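Local coordinates for DUF1460 domain-containing protein (Legionella pneumophila subsp. pneumophila, PDB 2IM9) that is of unknown function but is probably a cysteine-type amidase or peptidase of the N-acetylmuramoyl-L-alanine amidase-like family, acting on bacterial cell-wall peptidoglycan, at residues L103-N109 against V317-V323; A245-R251 against I266-A272; I275-F281 against D293-Y299. One frame throughout, in Å; residues are numbered along the deposited sequence. Where two conformers were deposited one is given.

Contact 1 of 3, residues L103-N109 against V317-V323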
loop_
_atom_site.group_PDB
_atom_site.type_symbol
_atom_site.label_atom_id
_atom_site.label_comp_id
_atom_site.label_asym_id
_atom_site.label_seq_id
_atom_site.Cartn_x
_atom_site.Cartn_y
_atom_site.Cartn_z
ATOM N N LEU A 103 7.195 3.802 4.524
ATOM C CA LEU A 103 7.078 3.246 5.872
ATOM C C LEU A 103 8.360 2.559 6.321
ATOM O O LEU A 103 8.825 2.786 7.439
ATOM C CB LEU A 103 5.900 2.273 5.974
ATOM C CG LEU A 103 4.519 2.927 5.940
ATOM C CD1 LEU A 103 3.442 1.833 5.972
ATOM C CD2 LEU A 103 4.349 3.942 7.079
ATOM N N SER A 104 8.934 1.735 5.448
ATOM C CA SER A 104 10.152 1.000 5.795
ATOM C C SER A 104 11.346 1.933 5.995
ATOM O O SER A 104 12.152 1.691 6.890
ATOM C CB SER A 104 10.452 -0.088 4.761
ATOM O OG SER A 104 9.350 -0.983 4.655
ATOM N N LEU A 105 11.461 2.993 5.193
ATOM C CA LEU A 105 12.509 4.011 5.422
ATOM C C LEU A 105 12.277 4.721 6.761
ATOM O O LEU A 105 13.218 4.952 7.521
ATOM C CB LEU A 105 12.559 5.052 4.289
ATOM C CG LEU A 105 13.135 4.555 2.951
ATOM C CD1 LEU A 105 12.718 5.458 1.799
ATOM C CD2 LEU A 105 14.669 4.447 3.045
ATOM N N ALA A 106 11.020 5.049 7.050
ATOM C CA ALA A 106 10.712 5.797 8.270
ATOM C C ALA A 106 10.980 4.975 9.517
ATOM O O ALA A 106 11.356 5.521 10.553
ATOM C CB ALA A 106 9.257 6.295 8.257
ATOM N N LEU A 107 10.779 3.664 9.419
ATOM C CA LEU A 107 10.952 2.768 10.547
ATOM C C LEU A 107 12.401 2.415 10.847
ATOM O O LEU A 107 12.692 1.961 11.955
ATOM C CB LEU A 107 10.191 1.474 10.294
ATOM C CG LEU A 107 8.673 1.546 10.387
ATOM C CD1 LEU A 107 8.152 0.198 9.940
ATOM C CD2 LEU A 107 8.241 1.863 11.814
ATOM N N ALA A 108 13.284 2.641 9.878
ATOM C CA ALA A 108 14.676 2.196 9.946
ATOM C C ALA A 108 15.619 3.369 10.104
ATOM O O ALA A 108 15.202 4.509 9.951
ATOM C CB ALA A 108 15.017 1.416 8.679
ATOM N N ASN A 109 16.896 3.073 10.386
ATOM C CA ASN A 109 17.940 4.085 10.562
ATOM C C ASN A 109 19.129 3.918 9.632
ATOM O O ASN A 109 20.140 4.612 9.776
ATOM C CB ASN A 109 18.488 4.042 11.987
ATOM C CG ASN A 109 17.605 4.747 12.975
ATOM O OD1 ASN A 109 17.272 4.186 14.015
ATOM N ND2 ASN A 109 17.236 5.989 12.674
ATOM N N VAL A 317 0.698 4.384 12.211
ATOM C CA VAL A 317 1.897 3.605 12.471
ATOM C C VAL A 317 2.141 3.663 13.976
ATOM O O VAL A 317 2.111 4.742 14.564
ATOM C CB VAL A 317 3.106 4.185 11.713
ATOM C CG1 VAL A 317 4.432 3.514 12.153
ATOM C CG2 VAL A 317 2.899 4.065 10.215
ATOM N N LEU A 318 2.399 2.510 14.583
ATOM C CA LEU A 318 2.522 2.438 16.044
ATOM C C LEU A 318 3.928 2.719 16.598
ATOM O O LEU A 318 4.069 3.446 17.600
ATOM C CB LEU A 318 2.026 1.084 16.545
ATOM C CG LEU A 318 0.537 0.796 16.410
ATOM C CD1 LEU A 318 0.266 -0.663 16.775
ATOM C CD2 LEU A 318 -0.279 1.763 17.271
ATOM N N PRO A 319 4.971 2.105 16.006
ATOM C CA PRO A 319 6.317 2.373 16.531
ATOM C C PRO A 319 6.611 3.873 16.619
ATOM O O PRO A 319 6.324 4.625 15.680
ATOM C CB PRO A 319 7.228 1.707 15.508
ATOM C CG PRO A 319 6.405 0.614 14.953
ATOM C CD PRO A 319 5.007 1.127 14.902
ATOM N N GLU A 320 7.160 4.304 17.752
ATOM C CA GLU A 320 7.427 5.730 17.991
ATOM C C GLU A 320 8.799 6.179 17.503
ATOM O O GLU A 320 8.998 7.349 17.186
ATOM C CB GLU A 320 7.274 6.072 19.481
ATOM C CG GLU A 320 5.841 5.910 19.993
ATOM C CD GLU A 320 5.666 6.332 21.440
ATOM O OE1 GLU A 320 6.468 5.900 22.306
ATOM O OE2 GLU A 320 4.713 7.097 21.710
ATOM N N LYS A 321 9.749 5.252 17.457
ATOM C CA LYS A 321 11.099 5.598 17.024
ATOM C C LYS A 321 11.641 4.560 16.050
ATOM O O LYS A 321 11.221 3.418 16.090
ATOM C CB LYS A 321 12.029 5.770 18.238
ATOM C CG LYS A 321 12.352 4.491 18.970
ATOM C CD LYS A 321 13.315 4.746 20.124
ATOM C CE LYS A 321 14.163 3.507 20.424
ATOM N NZ LYS A 321 15.173 3.785 21.504
ATOM N N PRO A 322 12.560 4.969 15.162
ATOM C CA PRO A 322 13.100 4.019 14.197
ATOM C C PRO A 322 14.077 3.041 14.840
ATOM O O PRO A 322 14.578 3.294 15.946
ATOM C CB PRO A 322 13.797 4.913 13.174
ATOM C CG PRO A 322 14.148 6.162 13.920
ATOM C CD PRO A 322 13.111 6.327 14.985
ATOM N N VAL A 323 14.344 1.929 14.157
ATOM C CA VAL A 323 15.157 0.852 14.737
ATOM C C VAL A 323 16.334 0.440 13.853
ATOM O O VAL A 323 16.406 0.822 12.681
ATOM C CB VAL A 323 14.288 -0.380 15.125
ATOM C CG1 VAL A 323 13.270 0.004 16.198
ATOM C CG2 VAL A 323 13.576 -0.978 13.903
#

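Contact 2 of 3, residues A245-R251 against I266-A272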
loop_
_atom_site.group_PDB
_atom_site.type_symbol
_atom_site.label_atom_id
_atom_site.label_comp_id
_atom_site.label_asym_id
_atom_site.label_seq_id
_atom_site.Cartn_x
_atom_site.Cartn_y
_atom_site.Cartn_z
ATOM N N ALA A 245 -0.964 9.412 8.665
ATOM C CA ALA A 245 -1.799 8.203 8.625
ATOM C C ALA A 245 -1.764 7.589 7.213
ATOM O O ALA A 245 -1.417 8.266 6.230
ATOM C CB ALA A 245 -3.231 8.514 9.038
ATOM N N VAL A 246 -2.086 6.300 7.126
ATOM C CA VAL A 246 -2.246 5.624 5.849
ATOM C C VAL A 246 -3.730 5.624 5.520
ATOM O O VAL A 246 -4.546 5.180 6.353
ATOM C CB VAL A 246 -1.723 4.161 5.922
ATOM C CG1 VAL A 246 -2.080 3.404 4.649
ATOM C CG2 VAL A 246 -0.179 4.152 6.192
ATOM N N ILE A 247 -4.074 6.152 4.336
ATOM C CA ILE A 247 -5.477 6.212 3.865
ATOM C C ILE A 247 -5.676 5.214 2.737
ATOM O O ILE A 247 -4.943 5.263 1.744
ATOM C CB ILE A 247 -5.821 7.621 3.299
ATOM C CG1 ILE A 247 -5.683 8.688 4.389
ATOM C CG2 ILE A 247 -7.228 7.635 2.719
ATOM C CD1 ILE A 247 -5.693 10.094 3.803
ATOM N N GLU A 248 -6.637 4.308 2.908
ATOM C CA GLU A 248 -7.011 3.341 1.866
ATOM C C GLU A 248 -8.384 3.655 1.286
ATOM O O GLU A 248 -9.324 4.001 2.016
ATOM C CB GLU A 248 -6.980 1.909 2.420
ATOM C CG GLU A 248 -5.584 1.472 2.835
ATOM C CD GLU A 248 -5.530 0.205 3.678
ATOM O OE1 GLU A 248 -6.596 -0.336 4.044
ATOM O OE2 GLU A 248 -4.395 -0.253 3.947
ATOM N N ILE A 249 -8.501 3.505 -0.030
ATOM C CA ILE A 249 -9.741 3.829 -0.713
ATOM C C ILE A 249 -10.567 2.550 -0.844
ATOM O O ILE A 249 -10.077 1.572 -1.408
ATOM C CB ILE A 249 -9.462 4.451 -2.115
ATOM C CG1 ILE A 249 -8.577 5.711 -2.014
ATOM C CG2 ILE A 249 -10.784 4.696 -2.858
ATOM C CD1 ILE A 249 -9.076 6.789 -1.044
ATOM N N ILE A 250 -11.813 2.574 -0.351
ATOM C CA ILE A 250 -12.597 1.352 -0.136
ATOM C C ILE A 250 -13.764 1.221 -1.102
ATOM O O ILE A 250 -14.544 2.169 -1.275
ATOM C CB ILE A 250 -13.131 1.303 1.338
ATOM C CG1 ILE A 250 -11.973 1.511 2.343
ATOM C CG2 ILE A 250 -13.898 -0.007 1.606
ATOM C CD1 ILE A 250 -10.778 0.564 2.165
ATOM N N ARG A 251 -13.869 0.046 -1.713
ATOM C CA ARG A 251 -14.953 -0.286 -2.622
ATOM C C ARG A 251 -15.624 -1.558 -2.076
ATOM O O ARG A 251 -15.175 -2.671 -2.376
ATOM C CB ARG A 251 -14.398 -0.510 -4.023
ATOM C CG ARG A 251 -13.673 0.699 -4.605
ATOM C CD ARG A 251 -13.459 0.577 -6.075
ATOM N NE ARG A 251 -12.445 1.499 -6.556
ATOM C CZ ARG A 251 -12.426 1.988 -7.793
ATOM N NH1 ARG A 251 -13.383 1.644 -8.657
ATOM N NH2 ARG A 251 -11.449 2.805 -8.169
ATOM N N ILE A 266 -10.268 -2.935 -1.835
ATOM C CA ILE A 266 -9.413 -1.742 -1.705
ATOM C C ILE A 266 -8.714 -1.454 -3.038
ATOM O O ILE A 266 -8.076 -2.351 -3.613
ATOM C CB ILE A 266 -8.364 -1.913 -0.568
ATOM C CG1 ILE A 266 -9.057 -2.214 0.776
ATOM C CG2 ILE A 266 -7.431 -0.688 -0.501
ATOM C CD1 ILE A 266 -8.060 -2.511 1.871
ATOM N N SER A 267 -8.819 -0.214 -3.525
ATOM C CA SER A 267 -8.409 0.102 -4.906
ATOM C C SER A 267 -7.184 1.009 -4.976
ATOM O O SER A 267 -6.523 1.105 -6.033
ATOM C CB SER A 267 -9.574 0.757 -5.660
ATOM O OG SER A 267 -10.071 1.883 -4.946
ATOM N N HIS A 268 -6.855 1.658 -3.861
ATOM C CA HIS A 268 -5.773 2.641 -3.828
ATOM C C HIS A 268 -5.413 3.002 -2.387
ATOM O O HIS A 268 -6.188 2.756 -1.453
ATOM C CB HIS A 268 -6.205 3.916 -4.590
ATOM C CG HIS A 268 -5.085 4.859 -4.890
ATOM N ND1 HIS A 268 -5.179 6.219 -4.681
ATOM C CD2 HIS A 268 -3.851 4.640 -5.401
ATOM C CE1 HIS A 268 -4.039 6.798 -5.034
ATOM N NE2 HIS A 268 -3.220 5.861 -5.479
ATOM N N LEU A 269 -4.216 3.551 -2.213
ATOM C CA LEU A 269 -3.792 4.025 -0.895
ATOM C C LEU A 269 -2.691 5.051 -0.969
ATOM O O LEU A 269 -2.064 5.236 -2.014
ATOM C CB LEU A 269 -3.423 2.865 0.043
ATOM C CG LEU A 269 -2.102 2.123 -0.192
ATOM C CD1 LEU A 269 -1.796 1.272 1.034
ATOM C CD2 LEU A 269 -2.225 1.234 -1.378
ATOM N N GLY A 270 -2.450 5.713 0.155
ATOM C CA GLY A 270 -1.453 6.790 0.223
ATOM C C GLY A 270 -1.431 7.316 1.644
ATOM O O GLY A 270 -2.006 6.689 2.550
ATOM N N PHE A 271 -0.795 8.471 1.843
ATOM C CA PHE A 271 -0.660 9.060 3.170
ATOM C C PHE A 271 -1.499 10.316 3.332
ATOM O O PHE A 271 -1.723 11.053 2.355
ATOM C CB PHE A 271 0.798 9.453 3.440
ATOM C CG PHE A 271 1.747 8.287 3.490
ATOM C CD1 PHE A 271 1.788 7.455 4.598
ATOM C CD2 PHE A 271 2.597 8.023 2.419
ATOM C CE1 PHE A 271 2.669 6.369 4.651
ATOM C CE2 PHE A 271 3.484 6.942 2.459
ATOM C CZ PHE A 271 3.522 6.112 3.581
ATOM N N ALA A 272 -1.977 10.520 4.552
ATOM C CA ALA A 272 -2.619 11.769 4.961
ATOM C C ALA A 272 -1.522 12.694 5.433
ATOM O O ALA A 272 -0.807 12.364 6.374
ATOM C CB ALA A 272 -3.615 11.517 6.111
HETATM O O HOH W 1 -9.275 4.023 -6.546
#

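Contact 3 of 3, residues I275-F281 against D293-Y299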
loop_
_atom_site.group_PDB
_atom_site.type_symbol
_atom_site.label_atom_id
_atom_site.label_comp_id
_atom_site.label_asym_id
_atom_site.label_seq_id
_atom_site.Cartn_x
_atom_site.Cartn_y
_atom_site.Cartn_z
ATOM N N ILE A 275 -0.645 20.123 5.747
ATOM C CA ILE A 275 0.292 21.190 5.360
ATOM C C ILE A 275 -0.472 22.487 5.398
ATOM O O ILE A 275 -1.474 22.645 4.701
ATOM C CB ILE A 275 0.854 21.012 3.938
ATOM C CG1 ILE A 275 1.602 19.678 3.780
ATOM C CG2 ILE A 275 1.775 22.223 3.531
ATOM C CD1 ILE A 275 1.765 19.256 2.302
ATOM N N ASN A 276 -0.010 23.402 6.237
ATOM C CA ASN A 276 -0.640 24.707 6.358
ATOM C C ASN A 276 -2.106 24.559 6.742
ATOM O O ASN A 276 -2.970 25.254 6.222
ATOM C CB ASN A 276 -0.465 25.529 5.063
ATOM C CG ASN A 276 -0.639 27.029 5.301
ATOM O OD1 ASN A 276 -0.114 27.558 6.280
ATOM N ND2 ASN A 276 -1.399 27.702 4.426
ATOM N N ASN A 277 -2.376 23.630 7.655
ATOM C CA ASN A 277 -3.736 23.409 8.180
ATOM C C ASN A 277 -4.741 22.971 7.098
ATOM O O ASN A 277 -5.958 23.200 7.222
ATOM C CB ASN A 277 -4.212 24.650 8.985
ATOM C CG ASN A 277 -5.311 24.330 9.996
ATOM O OD1 ASN A 277 -5.282 23.305 10.674
ATOM N ND2 ASN A 277 -6.289 25.205 10.084
ATOM N N GLU A 278 -4.222 22.330 6.046
ATOM C CA GLU A 278 -5.024 21.717 4.989
ATOM C C GLU A 278 -4.582 20.258 4.832
ATOM O O GLU A 278 -3.405 19.939 4.951
ATOM C CB GLU A 278 -4.845 22.470 3.660
ATOM C CG GLU A 278 -5.695 21.926 2.484
ATOM C CD GLU A 278 -5.663 22.801 1.219
ATOM O OE1 GLU A 278 -4.832 23.735 1.141
ATOM O OE2 GLU A 278 -6.468 22.537 0.293
ATOM N N LEU A 279 -5.529 19.374 4.567
ATOM C CA LEU A 279 -5.205 17.948 4.523
ATOM C C LEU A 279 -5.007 17.472 3.087
ATOM O O LEU A 279 -5.902 17.621 2.245
ATOM C CB LEU A 279 -6.294 17.139 5.218
ATOM C CG LEU A 279 -6.138 15.620 5.306
ATOM C CD1 LEU A 279 -4.833 15.244 5.977
ATOM C CD2 LEU A 279 -7.358 15.079 6.068
ATOM N N PHE A 280 -3.840 16.867 2.847
ATOM C CA PHE A 280 -3.470 16.332 1.545
ATOM C C PHE A 280 -3.399 14.805 1.530
ATOM O O PHE A 280 -3.167 14.158 2.555
ATOM C CB PHE A 280 -2.161 16.967 1.045
ATOM C CG PHE A 280 -2.295 18.442 0.769
ATOM C CD1 PHE A 280 -2.649 18.898 -0.496
ATOM C CD2 PHE A 280 -2.152 19.364 1.801
ATOM C CE1 PHE A 280 -2.823 20.281 -0.737
ATOM C CE2 PHE A 280 -2.316 20.723 1.570
ATOM C CZ PHE A 280 -2.652 21.178 0.296
ATOM N N PHE A 281 -3.640 14.264 0.355
ATOM C CA PHE A 281 -3.506 12.839 0.084
ATOM C C PHE A 281 -2.249 12.731 -0.762
ATOM O O PHE A 281 -2.203 13.187 -1.913
ATOM C CB PHE A 281 -4.750 12.359 -0.657
ATOM C CG PHE A 281 -4.816 10.887 -0.901
ATOM C CD1 PHE A 281 -4.376 9.959 0.057
ATOM C CD2 PHE A 281 -5.427 10.415 -2.061
ATOM C CE1 PHE A 281 -4.502 8.587 -0.170
ATOM C CE2 PHE A 281 -5.556 9.029 -2.285
ATOM C CZ PHE A 281 -5.089 8.127 -1.341
ATOM N N ASP A 293 0.864 15.393 -4.287
ATOM C CA ASP A 293 -0.030 15.833 -3.215
ATOM C C ASP A 293 -1.304 16.378 -3.836
ATOM O O ASP A 293 -1.234 17.251 -4.707
ATOM C CB ASP A 293 0.614 16.993 -2.439
ATOM C CG ASP A 293 1.583 16.530 -1.387
ATOM O OD1 ASP A 293 1.627 15.313 -1.139
ATOM O OD2 ASP A 293 2.296 17.377 -0.806
ATOM N N VAL A 294 -2.458 15.873 -3.410
ATOM C CA VAL A 294 -3.747 16.448 -3.830
ATOM C C VAL A 294 -4.611 16.697 -2.588
ATOM O O VAL A 294 -4.537 15.942 -1.622
ATOM C CB VAL A 294 -4.528 15.545 -4.835
ATOM C CG1 VAL A 294 -3.740 15.307 -6.130
ATOM C CG2 VAL A 294 -4.937 14.231 -4.176
ATOM N N SER A 295 -5.417 17.758 -2.600
ATOM C CA SER A 295 -6.361 17.986 -1.500
ATOM C C SER A 295 -7.181 16.722 -1.247
ATOM O O SER A 295 -7.792 16.201 -2.179
ATOM C CB SER A 295 -7.317 19.133 -1.825
ATOM O OG SER A 295 -8.495 19.042 -1.021
ATOM N N LEU A 296 -7.188 16.213 -0.004
ATOM C CA LEU A 296 -7.932 14.972 0.262
ATOM C C LEU A 296 -9.440 15.210 0.091
ATOM O O LEU A 296 -10.143 14.389 -0.481
ATOM C CB LEU A 296 -7.614 14.368 1.643
ATOM C CG LEU A 296 -8.457 13.118 1.974
ATOM C CD1 LEU A 296 -8.057 11.884 1.104
ATOM C CD2 LEU A 296 -8.460 12.761 3.461
ATOM N N ILE A 297 -9.929 16.343 0.583
ATOM C CA ILE A 297 -11.345 16.690 0.411
ATOM C C ILE A 297 -11.740 16.724 -1.071
ATOM O O ILE A 297 -12.707 16.074 -1.469
ATOM C CB ILE A 297 -11.711 18.017 1.142
ATOM C CG1 ILE A 297 -11.602 17.823 2.661
ATOM C CG2 ILE A 297 -13.120 18.479 0.739
ATOM C CD1 ILE A 297 -11.668 19.120 3.461
ATOM N N ASP A 298 -10.978 17.439 -1.892
ATOM C CA ASP A 298 -11.259 17.508 -3.336
ATOM C C ASP A 298 -11.171 16.144 -4.019
ATOM O O ASP A 298 -12.006 15.814 -4.856
ATOM C CB ASP A 298 -10.305 18.478 -4.025
ATOM C CG ASP A 298 -10.522 19.908 -3.602
ATOM O OD1 ASP A 298 -11.555 20.196 -2.926
ATOM O OD2 ASP A 298 -9.651 20.746 -3.956
ATOM N N TYR A 299 -10.152 15.362 -3.660
ATOM C CA TYR A 299 -9.953 14.032 -4.227
ATOM C C TYR A 299 -11.182 13.147 -3.968
ATOM O O TYR A 299 -11.720 12.487 -4.883
ATOM C CB TYR A 299 -8.690 13.405 -3.617
ATOM C CG TYR A 299 -8.411 12.009 -4.104
ATOM C CD1 TYR A 299 -7.674 11.790 -5.275
ATOM C CD2 TYR A 299 -8.885 10.907 -3.398
ATOM C CE1 TYR A 299 -7.419 10.499 -5.727
ATOM C CE2 TYR A 299 -8.661 9.614 -3.848
ATOM C CZ TYR A 299 -7.931 9.418 -5.010
ATOM O OH TYR A 299 -7.697 8.133 -5.435
HETATM O O HOH W 2 -8.779 20.895 0.668
HETATM O O HOH W 3 -8.413 18.573 2.191
#

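Contact 1 of 3, residues L103-N109 against V317-V323
Leu107, in the last turn of helix 95-107, meets Pro322 and Val323 of the C-terminal tail backbone to backbone. The two segments are splayed. The CA atoms of Leu103 and Val317 are 8.4 Å apart, whereas those of Leu107 and Pro322 are 4.4 Å apart. At the close end Val323 N donates to Leu107 O (2.8 Å, 154° at the hydrogen). Pro322 CA and CB press on the same carbonyl oxygen. One residue on, Ala108 CA makes a CH-O contact with Val323 O (3.5 Å).

Toward the wide end the segments meet through side chains. Leu107 starts out away from the tail. CG lies anti to the carbonyl carbon (chi1 -73°), and the CD2 branch turns back to the tail. CD2 meets the Pro319 ring obliquely, at its CB (3.8 Å) and about equally at its CG. Leu103 and Val317 run past each other in opposite directions. Their methyls Leu103 CD2 and Val317 CG2 are only 3.5 Å apart, a tight fit. Pro322 also packs CB against Ala108 O (3.5 Å). The Asn109 amide crosses the Pro322 ring obliquely, but Asn109 has two conformers, so this detail is doubtful.

Leu150 touches both Leu107 and Val317. Helix 53-63 supplies Ile57 beside Val317, and Arg56, which bonds Ala106 O and touches Pro322. Ser113 of helix 111-122 bonds Asn109 N. The Cys117-Cys327 disulfide joins that helix to the chain further on, beyond Val323. Segment 317-323 itself follows strand 311-317 of the sheet.

Contact 2 of 3, residues A245-R251 against I266-A272
Ile247 and Gly270 form the central hydrogen-bonded pair of two antiparallel strands, 246-251 and 266-272, whose directions differ by 148°. Ile247 N donates to Gly270 O (2.8 Å), and Gly270 N returns a bond to Ile247 O. Ala272 N bonds Ala245 O at one end.

This end is tightly packed. Ile247 CD1 presses on Ala272 CB at 3.4 Å, closer than usual for two methyls. On the other face of the sheet, Val246 CG2 meets the Phe271 ring obliquely. That buried face continues along the strands. Glu248 runs alongside Leu269 on it, and Ile266 CD1 comes within 3.4 Å of Glu248 OE1. Asn142 of helix 137-147 bonds that buried oxygen.

Toward the other end Ile249, Ile250 and Ile266 stay buried, but the pairing is less regular. Ser267 and His268 together lie opposite Ile249, a beta bulge in the second strand. Ser267 N bonds Ile249 O (3.0 Å), and Ile249 N bonds His268 O. His268 N is buried without any partner. The more open side is Ser267, His268 and Arg251, all partly exposed. Ser267 OG stands between its own backbone N and carbonyl carbon (chi1 54°). It receives Arg251 NE (2.9 Å, 163°) at the edge of the guanidinium, in plane. A water accepts from Arg251 NH2 (3.0 Å) and is 2.8 Å from Ser267 OG, closing a ring. Thr308 and the Trp254 ring hold the guanidinium further.

His268 touches Cys95 at the start of helix 95-107. A cysteine at a helix start facing a strand histidine is the layout of clan CA enzymes. The chemistry here is therefore consistent with a cysteine-histidine active site.

Contact 3 of 3, residues I275-F281 against D293-Y299
Phe281 turns one edge of its ring to a face of Tyr299, a T-shaped (edge-to-face) pair with centroids 4.8 Å apart and planes at 59°. Phe281 CD2 sits 3.7 Å above the Tyr299 plane, over the ring centre. In return, Tyr299 OH lies in plane at the Phe281 edge, and Val294 CG2 lies near that plane too. Phe281 CG is anti to the backbone N (chi1 -175°), which swings the ring to Tyr299. Phe281 CB packs on Leu296 CD1 (3.8 Å). The Phe280 ring, on the other side of the strand, has Ile275 O at its edge, in plane. Val294 C and Ser295 N approach it obliquely.

Phe281 and Val294 exchange two backbone bonds, Phe281 N to Val294 O being the shorter (2.7 Å). Leu296 N then bonds Leu279 O (2.9 Å), and Leu296 CD2 packs on Leu279 CD2. A water donates to Leu279 O and accepts from Ile297 N. Asp293 OD2, near Ile275 CD1, pairs with Lys65, and OD1 with Arg282, both as salt bridges.

Ser295 is the N-cap: its OG accepts from Asp298 N (3.1 Å). The motif is a beta hairpin, strands 278-285 and 290-295, running straight into a capped helix, 296-303. The type I' turn at 275-278 joins it to strand 264-275.

Overall arrangement
The contacts lie around one antiparallel sheet. Along the chain, contact 2 precedes contact 3, and both fall between the two segments of contact 1. The centres of contacts 2 and 3 are about 14 Å apart, on neighbouring strands 264-275 and 278-285. They touch at Phe281, which packs on Gly270 N, and at Tyr299 OH, 3.3 Å from His268 ND1 in a weak hydrogen bond. Contact 1 is about 20 Å from contact 2, centre to centre, and joins it through Leu103 CD2 on Phe271 CE1. Contacts 1 and 3 do not touch. Helix 95-107 thus links the C-terminal tail at one end to the probable active site at the other, where Phe281 and Tyr299 of contact 3 touch His268.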